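Local structure of group 3 allergen SMIPP-S Yv6023A04 (Sarcoptes scabiei type hominis, 3H7O) at residues G175-T187 and A197-F211. The protein is an inactivated paralogue of the S1 serine proteases, with a trypsin-like fold but probably without the endopeptidase activity generally assigned to that family. The protein carries 3 engineered substitutions. Numbering follows the deposited sequence.
Sequences GVSLESGDAGDPT and AAYFPKRPEGAPEVF. With GOL (glycerol), chain E; SO4 (sulfate ion), chain D; SO4 (sulfate ion), chain C.
Leu-178 lies against the carboxylate of Glu-209, its CB 3.4 Å from OE1, while its backbone N donates a nearly straight 2.9 Å bond to Glu-209 OE2 from above the carboxylate plane. Arg-203 NH2 reaches the same oxygen from the opposite face, and NH1 binds Glu-209 OE1 at 2.7 Å; this end-on, two-nitrogen grip would probably stabilise the acid as a carboxylate. A bend at chi2 (-63°) turns Glu-209 back toward the arginine. Deeper in, Leu-178 CD1 packs 4.1 Å from both Ala-197 CB and Phe-211 CZ. In the trypsin fold these two segments correspond to those lining the S1 specificity pocket, with Leu-178, Tyr-199 and Glu-209 probably occupying much of the space where a substrate side chain would enter; the GDSGGP signature reads GDAGDP, with Ala-183 at the position of the nucleophilic serine. Ala-197 joins the segments through its backbone, accepting from Gly-184 N (2.8 Å) and donating to Asp-185 O. Tyr-199 lays one ring face against Ser-180, whose CA sits 3.6 Å from the centroid, whereas the Ser-180 hydroxyl bonds Asp-131. The Ser-177 end is looser and exposed: a sulfate takes Ser-177 OG and Gly-206 N, and a glycerol accepting from Arg-203 NH2 lies close to Val-176 O.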
ATOM      1  N   GLY A 175     -12.250  13.693  -8.987  1.00 33.20           N
ATOM      2  CA  GLY A 175     -12.892  13.847  -7.681  1.00 33.67           C
ATOM      3  C   GLY A 175     -12.410  12.897  -6.598  1.00 34.04           C
ATOM      4  O   GLY A 175     -12.983  12.854  -5.509  1.00 34.18           O
ATOM      5  N   VAL A 176     -11.365  12.123  -6.895  1.00 34.11           N
ATOM      6  CA  VAL A 176     -10.785  11.196  -5.925  1.00 34.07           C
ATOM      7  C   VAL A 176      -9.297  11.495  -5.756  1.00 33.15           C
ATOM      8  O   VAL A 176      -8.566  11.604  -6.741  1.00 33.12           O
ATOM      9  CB  VAL A 176     -10.984   9.706  -6.344  1.00 35.04           C
ATOM     10  CG1 VAL A 176     -10.262   8.761  -5.383  1.00 34.80           C
ATOM     11  CG2 VAL A 176     -12.468   9.349  -6.419  1.00 36.55           C
ATOM     12  N   SER A 177      -8.866  11.641  -4.506  1.00 32.11           N
ATOM     13  CA  SER A 177      -7.447  11.776  -4.176  1.00 30.76           C
ATOM     14  C   SER A 177      -7.112  10.897  -2.985  1.00 30.43           C
ATOM     15  O   SER A 177      -7.901  10.796  -2.044  1.00 30.34           O
ATOM     16  CB  SER A 177      -7.088  13.221  -3.833  1.00 30.62           C
ATOM     17  OG  SER A 177      -7.500  14.115  -4.844  1.00 31.42           O
ATOM     18  N   LEU A 178      -5.937  10.275  -3.027  1.00 28.58           N
ATOM     19  CA  LEU A 178      -5.435   9.500  -1.896  1.00 29.80           C
ATOM     20  C   LEU A 178      -4.846  10.440  -0.849  1.00 29.86           C
ATOM     21  O   LEU A 178      -4.459  11.571  -1.165  1.00 29.51           O
ATOM     22  CB  LEU A 178      -4.389   8.470  -2.354  1.00 28.78           C
ATOM     23  CG  LEU A 178      -4.784   7.467  -3.448  1.00 31.78           C
ATOM     24  CD1 LEU A 178      -3.613   6.558  -3.815  1.00 30.88           C
ATOM     25  CD2 LEU A 178      -5.996   6.636  -3.061  1.00 33.52           C
ATOM     26  N   GLU A 179      -4.792   9.973   0.394  1.00 29.18           N
ATOM     27  CA  GLU A 179      -4.205  10.740   1.492  1.00 29.75           C
ATOM     28  C   GLU A 179      -2.834  10.176   1.869  1.00 29.15           C
ATOM     29  O   GLU A 179      -2.439   9.116   1.383  1.00 29.07           O
ATOM     30  CB  GLU A 179      -5.145  10.742   2.700  1.00 29.74           C
ATOM     31  CG  GLU A 179      -6.388  11.611   2.517  1.00 32.20           C
ATOM     32  CD  GLU A 179      -7.406  11.457   3.640  1.00 34.76           C
ATOM     33  OE1 GLU A 179      -7.198  10.633   4.559  1.00 35.60           O
ATOM     34  OE2 GLU A 179      -8.431  12.165   3.599  1.00 36.72           O
ATOM     35  N   SER A 180      -2.109  10.881   2.736  1.00 29.55           N
ATOM     36  CA  SER A 180      -0.778  10.434   3.153  1.00 30.02           C
ATOM     37  C   SER A 180      -0.808   9.033   3.772  1.00 29.06           C
ATOM     38  O   SER A 180       0.114   8.250   3.570  1.00 29.27           O
ATOM     39  CB  SER A 180      -0.135  11.437   4.111  1.00 30.02           C
ATOM     40  OG  SER A 180      -0.807  11.442   5.355  1.00 34.32           O
ATOM     41  N   GLY A 181      -1.876   8.727   4.509  1.00 28.53           N
ATOM     42  CA  GLY A 181      -2.087   7.396   5.089  1.00 28.23           C
ATOM     43  C   GLY A 181      -2.372   6.299   4.075  1.00 28.87           C
ATOM     44  O   GLY A 181      -2.379   5.111   4.421  1.00 29.41           O
ATOM     45  N   ASP A 182      -2.602   6.688   2.820  1.00 28.05           N
ATOM     46  CA  ASP A 182      -2.832   5.727   1.744  1.00 28.16           C
ATOM     47  C   ASP A 182      -1.545   5.215   1.090  1.00 28.23           C
ATOM     48  O   ASP A 182      -1.596   4.374   0.194  1.00 27.86           O
ATOM     49  CB  ASP A 182      -3.780   6.303   0.686  1.00 27.74           C
ATOM     50  CG  ASP A 182      -5.219   6.347   1.158  1.00 29.85           C
ATOM     51  OD1 ASP A 182      -5.749   5.286   1.556  1.00 30.35           O
ATOM     52  OD2 ASP A 182      -5.824   7.440   1.127  1.00 27.08           O
ATOM     53  N   ALA A 183      -0.397   5.725   1.533  1.00 28.42           N
ATOM     54  CA  ALA A 183       0.888   5.162   1.129  1.00 28.27           C
ATOM     55  C   ALA A 183       0.875   3.682   1.487  1.00 28.54           C
ATOM     56  O   ALA A 183       0.428   3.309   2.572  1.00 28.37           O
ATOM     57  CB  ALA A 183       2.034   5.865   1.837  1.00 28.45           C
ATOM     58  N   GLY A 184       1.345   2.842   0.570  1.00 27.45           N
ATOM     59  CA  GLY A 184       1.372   1.408   0.809  1.00 27.89           C
ATOM     60  C   GLY A 184       0.086   0.674   0.457  1.00 27.63           C
ATOM     61  O   GLY A 184       0.043  -0.558   0.524  1.00 27.29           O
ATOM     62  N   ASP A 185      -0.960   1.416   0.080  1.00 26.78           N
ATOM     63  CA  ASP A 185      -2.248   0.810  -0.294  1.00 26.61           C
ATOM     64  C   ASP A 185      -2.095  -0.207  -1.427  1.00 26.62           C
ATOM     65  O   ASP A 185      -1.472   0.092  -2.447  1.00 27.33           O
ATOM     66  CB  ASP A 185      -3.271   1.867  -0.725  1.00 25.79           C
ATOM     67  CG  ASP A 185      -3.973   2.546   0.444  1.00 28.14           C
ATOM     68  OD1 ASP A 185      -3.566   2.378   1.618  1.00 28.00           O
ATOM     69  OD2 ASP A 185      -4.948   3.278   0.170  1.00 27.52           O
ATOM     70  N   PRO A 186      -2.663  -1.416  -1.248  1.00 25.93           N
ATOM     71  CA  PRO A 186      -2.628  -2.399  -2.327  1.00 25.70           C
ATOM     72  C   PRO A 186      -3.419  -1.903  -3.528  1.00 25.75           C
ATOM     73  O   PRO A 186      -4.473  -1.275  -3.365  1.00 23.91           O
ATOM     74  CB  PRO A 186      -3.294  -3.637  -1.711  1.00 26.60           C
ATOM     75  CG  PRO A 186      -4.096  -3.125  -0.555  1.00 25.01           C
ATOM     76  CD  PRO A 186      -3.346  -1.925  -0.046  1.00 25.92           C
ATOM     77  N   THR A 187      -2.890  -2.157  -4.719  1.00 26.53           N
ATOM     78  CA  THR A 187      -3.542  -1.752  -5.951  1.00 27.88           C
ATOM     79  C   THR A 187      -3.571  -2.948  -6.888  1.00 27.95           C
ATOM     80  O   THR A 187      -2.525  -3.505  -7.247  1.00 27.28           O
ATOM     81  CB  THR A 187      -2.855  -0.530  -6.581  1.00 28.88           C
ATOM     82  OG1 THR A 187      -2.593   0.442  -5.558  1.00 30.53           O
ATOM     83  CG2 THR A 187      -3.752   0.099  -7.626  1.00 29.81           C
ATOM     84  N   ALA A 197       0.686   1.835  -3.502  1.00 27.40           N
ATOM     85  CA  ALA A 197       0.536   3.287  -3.582  1.00 27.83           C
ATOM     86  C   ALA A 197       1.742   4.033  -3.015  1.00 28.09           C
ATOM     87  O   ALA A 197       2.253   3.704  -1.940  1.00 28.20           O
ATOM     88  CB  ALA A 197      -0.748   3.743  -2.901  1.00 27.33           C
ATOM     89  N   ALA A 198       2.207   5.018  -3.776  1.00 29.19           N
ATOM     90  CA  ALA A 198       3.195   5.973  -3.303  1.00 30.01           C
ATOM     91  C   ALA A 198       2.437   7.219  -2.881  1.00 31.02           C
ATOM     92  O   ALA A 198       1.262   7.377  -3.231  1.00 31.67           O
ATOM     93  CB  ALA A 198       4.192   6.293  -4.409  1.00 31.14           C
ATOM     94  N   TYR A 199       3.084   8.086  -2.106  1.00 30.52           N
ATOM     95  CA  TYR A 199       2.506   9.384  -1.780  1.00 31.20           C
ATOM     96  C   TYR A 199       3.575  10.463  -1.674  1.00 30.86           C
ATOM     97  O   TYR A 199       4.552  10.314  -0.935  1.00 31.42           O
ATOM     98  CB  TYR A 199       1.655   9.331  -0.501  1.00 31.50           C
ATOM     99  CG  TYR A 199       0.915  10.625  -0.234  1.00 34.21           C
ATOM    100  CD1 TYR A 199      -0.330  10.872  -0.810  1.00 34.37           C
ATOM    101  CD2 TYR A 199       1.471  11.612   0.580  1.00 32.78           C
ATOM    102  CE1 TYR A 199      -1.006  12.064  -0.576  1.00 35.05           C
ATOM    103  CE2 TYR A 199       0.802  12.804   0.823  1.00 34.55           C
ATOM    104  CZ  TYR A 199      -0.432  13.023   0.244  1.00 35.30           C
ATOM    105  OH  TYR A 199      -1.088  14.205   0.486  1.00 34.91           O
ATOM    106  N   PHE A 200       3.374  11.545  -2.422  1.00 30.67           N
ATOM    107  CA  PHE A 200       4.272  12.691  -2.413  1.00 29.66           C
ATOM    108  C   PHE A 200       3.537  13.913  -1.865  1.00 30.63           C
ATOM    109  O   PHE A 200       2.700  14.494  -2.556  1.00 30.09           O
ATOM    110  CB  PHE A 200       4.805  12.967  -3.822  1.00 29.06           C
ATOM    111  CG  PHE A 200       5.716  11.897  -4.343  1.00 27.36           C
ATOM    112  CD1 PHE A 200       7.097  12.004  -4.186  1.00 26.80           C
ATOM    113  CD2 PHE A 200       5.197  10.772  -4.982  1.00 26.92           C
ATOM    114  CE1 PHE A 200       7.946  11.011  -4.662  1.00 27.75           C
ATOM    115  CE2 PHE A 200       6.036   9.773  -5.456  1.00 28.13           C
ATOM    116  CZ  PHE A 200       7.414   9.894  -5.297  1.00 29.05           C
ATOM    117  N   PRO A 201       3.840  14.298  -0.610  1.00 31.53           N
ATOM    118  CA  PRO A 201       3.179  15.429   0.056  1.00 32.06           C
ATOM    119  C   PRO A 201       3.285  16.755  -0.706  1.00 32.09           C
ATOM    120  O   PRO A 201       2.381  17.589  -0.619  1.00 31.91           O
ATOM    121  CB  PRO A 201       3.912  15.527   1.403  1.00 32.32           C
ATOM    122  CG  PRO A 201       5.170  14.723   1.234  1.00 32.98           C
ATOM    123  CD  PRO A 201       4.806  13.635   0.282  1.00 31.99           C
ATOM    124  N   LYS A 202       4.374  16.942  -1.449  1.00 31.38           N
ATOM    125  CA  LYS A 202       4.613  18.205  -2.151  1.00 31.81           C
ATOM    126  C   LYS A 202       4.103  18.213  -3.596  1.00 30.91           C
ATOM    127  O   LYS A 202       4.379  19.149  -4.349  1.00 30.32           O
ATOM    128  CB  LYS A 202       6.100  18.574  -2.092  1.00 32.48           C
ATOM    129  CG  LYS A 202       6.564  18.965  -0.697  1.00 36.75           C
ATOM    130  CD  LYS A 202       8.074  19.124  -0.618  1.00 40.01           C
ATOM    131  CE  LYS A 202       8.521  19.389   0.819  1.00 42.50           C
ATOM    132  NZ  LYS A 202       8.188  18.259   1.744  1.00 41.46           N
ATOM    133  N   ARG A 203       3.343  17.185  -3.967  1.00 30.18           N
ATOM    134  CA  ARG A 203       2.816  17.050  -5.327  1.00 29.90           C
ATOM    135  C   ARG A 203       1.926  18.231  -5.730  1.00 29.03           C
ATOM    136  O   ARG A 203       1.316  18.872  -4.867  1.00 29.04           O
ATOM    137  CB  ARG A 203       2.060  15.730  -5.482  1.00 30.06           C
ATOM    138  CG  ARG A 203       0.660  15.724  -4.894  1.00 33.05           C
ATOM    139  CD  ARG A 203       0.110  14.322  -4.885  1.00 36.86           C
ATOM    140  NE  ARG A 203      -1.347  14.299  -4.956  1.00 36.49           N
ATOM    141  CZ  ARG A 203      -2.088  13.217  -4.734  1.00 37.55           C
ATOM    142  NH1 ARG A 203      -1.513  12.065  -4.410  1.00 34.71           N
ATOM    143  NH2 ARG A 203      -3.406  13.294  -4.829  1.00 37.57           N
ATOM    144  N   PRO A 204       1.856  18.529  -7.041  1.00 28.45           N
ATOM    145  CA  PRO A 204       1.058  19.671  -7.465  1.00 28.42           C
ATOM    146  C   PRO A 204      -0.431  19.372  -7.387  1.00 27.64           C
ATOM    147  O   PRO A 204      -0.833  18.211  -7.387  1.00 28.28           O
ATOM    148  CB  PRO A 204       1.469  19.875  -8.931  1.00 27.88           C
ATOM    149  CG  PRO A 204       2.656  19.008  -9.146  1.00 29.32           C
ATOM    150  CD  PRO A 204       2.517  17.882  -8.185  1.00 28.76           C
ATOM    151  N   GLU A 205      -1.231  20.426  -7.312  1.00 27.17           N
ATOM    152  CA  GLU A 205      -2.673  20.306  -7.379  1.00 26.79           C
ATOM    153  C   GLU A 205      -3.084  19.573  -8.657  1.00 26.25           C
ATOM    154  O   GLU A 205      -2.568  19.859  -9.740  1.00 25.71           O
ATOM    155  CB  GLU A 205      -3.291  21.699  -7.362  1.00 27.22           C
ATOM    156  CG  GLU A 205      -4.762  21.727  -7.039  1.00 28.86           C
ATOM    157  CD  GLU A 205      -5.359  23.089  -7.290  1.00 29.15           C
ATOM    158  OE1 GLU A 205      -5.444  23.494  -8.471  1.00 29.61           O
ATOM    159  OE2 GLU A 205      -5.733  23.754  -6.306  1.00 27.63           O
ATOM    160  N   GLY A 206      -3.998  18.617  -8.518  1.00 26.41           N
ATOM    161  CA  GLY A 206      -4.549  17.901  -9.666  1.00 26.51           C
ATOM    162  C   GLY A 206      -3.716  16.731 -10.161  1.00 25.84           C
ATOM    163  O   GLY A 206      -4.132  16.019 -11.076  1.00 26.07           O
ATOM    164  N   ALA A 207      -2.548  16.525  -9.554  1.00 26.11           N
ATOM    165  CA  ALA A 207      -1.624  15.463  -9.966  1.00 25.85           C
ATOM    166  C   ALA A 207      -2.254  14.071  -9.889  1.00 26.41           C
ATOM    167  O   ALA A 207      -3.062  13.801  -8.997  1.00 25.65           O
ATOM    168  CB  ALA A 207      -0.351  15.502  -9.125  1.00 25.78           C
ATOM    169  N   PRO A 208      -1.867  13.173 -10.816  1.00 25.98           N
ATOM    170  CA  PRO A 208      -2.328  11.790 -10.716  1.00 25.87           C
ATOM    171  C   PRO A 208      -1.707  11.107  -9.504  1.00 25.28           C
ATOM    172  O   PRO A 208      -0.720  11.598  -8.952  1.00 24.00           O
ATOM    173  CB  PRO A 208      -1.794  11.136 -11.998  1.00 25.64           C
ATOM    174  CG  PRO A 208      -1.344  12.262 -12.882  1.00 26.70           C
ATOM    175  CD  PRO A 208      -0.963  13.370 -11.965  1.00 26.41           C
ATOM    176  N   GLU A 209      -2.294   9.990  -9.090  1.00 24.81           N
ATOM    177  CA  GLU A 209      -1.708   9.163  -8.045  1.00 25.03           C
ATOM    178  C   GLU A 209      -0.548   8.359  -8.626  1.00 25.56           C
ATOM    179  O   GLU A 209      -0.574   7.985  -9.801  1.00 24.90           O
ATOM    180  CB  GLU A 209      -2.763   8.235  -7.429  1.00 25.33           C
ATOM    181  CG  GLU A 209      -3.988   8.954  -6.838  1.00 24.62           C
ATOM    182  CD  GLU A 209      -3.656   9.890  -5.671  1.00 27.53           C
ATOM    183  OE1 GLU A 209      -2.627   9.684  -4.988  1.00 25.75           O
ATOM    184  OE2 GLU A 209      -4.443  10.829  -5.422  1.00 27.02           O
ATOM    185  N   VAL A 210       0.468   8.109  -7.804  1.00 24.95           N
ATOM    186  CA  VAL A 210       1.629   7.327  -8.230  1.00 25.77           C
ATOM    187  C   VAL A 210       1.700   6.026  -7.448  1.00 25.63           C
ATOM    188  O   VAL A 210       1.450   5.998  -6.238  1.00 25.34           O
ATOM    189  CB  VAL A 210       2.955   8.121  -8.082  1.00 25.16           C
ATOM    190  CG1 VAL A 210       4.169   7.267  -8.506  1.00 27.24           C
ATOM    191  CG2 VAL A 210       2.905   9.387  -8.919  1.00 26.02           C
ATOM    192  N   PHE A 211       2.039   4.955  -8.156  1.00 26.13           N
ATOM    193  CA  PHE A 211       2.102   3.618  -7.584  1.00 26.36           C
ATOM    194  C   PHE A 211       3.418   2.977  -7.953  1.00 27.22           C
ATOM    195  O   PHE A 211       3.831   3.026  -9.110  1.00 26.85           O
ATOM    196  CB  PHE A 211       0.954   2.759  -8.119  1.00 27.24           C
ATOM    197  CG  PHE A 211      -0.405   3.311  -7.801  1.00 26.91           C
ATOM    198  CD1 PHE A 211      -1.054   2.949  -6.628  1.00 30.30           C
ATOM    199  CD2 PHE A 211      -1.025   4.215  -8.662  1.00 28.39           C
ATOM    200  CE1 PHE A 211      -2.310   3.474  -6.312  1.00 27.83           C
ATOM    201  CE2 PHE A 211      -2.278   4.747  -8.359  1.00 25.96           C
ATOM    202  CZ  PHE A 211      -2.921   4.369  -7.183  1.00 29.38           C
TER
HETATM  203  C1  GOL E 231      -5.709  15.109  -7.599  1.00 44.18           C
HETATM  204  O1  GOL E 231      -4.670  14.933  -6.660  1.00 42.53           O
HETATM  205  C2  GOL E 231      -6.598  13.873  -7.676  1.00 41.72           C
HETATM  206  O2  GOL E 231      -5.830  12.727  -8.003  1.00 46.44           O
HETATM  207  C3  GOL E 231      -7.689  14.149  -8.708  1.00 43.95           C
HETATM  208  O3  GOL E 231      -8.258  12.963  -9.216  1.00 40.52           O
HETATM  209  S   SO4 D 230      -5.758  17.986  -5.186  1.00 63.62           S
HETATM  210  O1  SO4 D 230      -6.870  17.900  -6.127  1.00 64.19           O
HETATM  211  O2  SO4 D 230      -5.831  16.876  -4.240  1.00 63.53           O
HETATM  212  O3  SO4 D 230      -5.820  19.253  -4.462  1.00 64.35           O
HETATM  213  O4  SO4 D 230      -4.508  17.916  -5.928  1.00 63.85           O
HETATM  214  S   SO4 C   1     -10.018  16.499 -10.260  1.00 69.97           S
HETATM  215  O1  SO4 C   1      -8.757  17.161  -9.939  1.00 69.39           O
HETATM  216  O2  SO4 C   1     -10.582  15.907  -9.050  1.00 68.72           O
HETATM  217  O3  SO4 C   1      -9.777  15.451 -11.250  1.00 70.39           O
HETATM  218  O4  SO4 C   1     -10.956  17.477 -10.803  1.00 70.22           O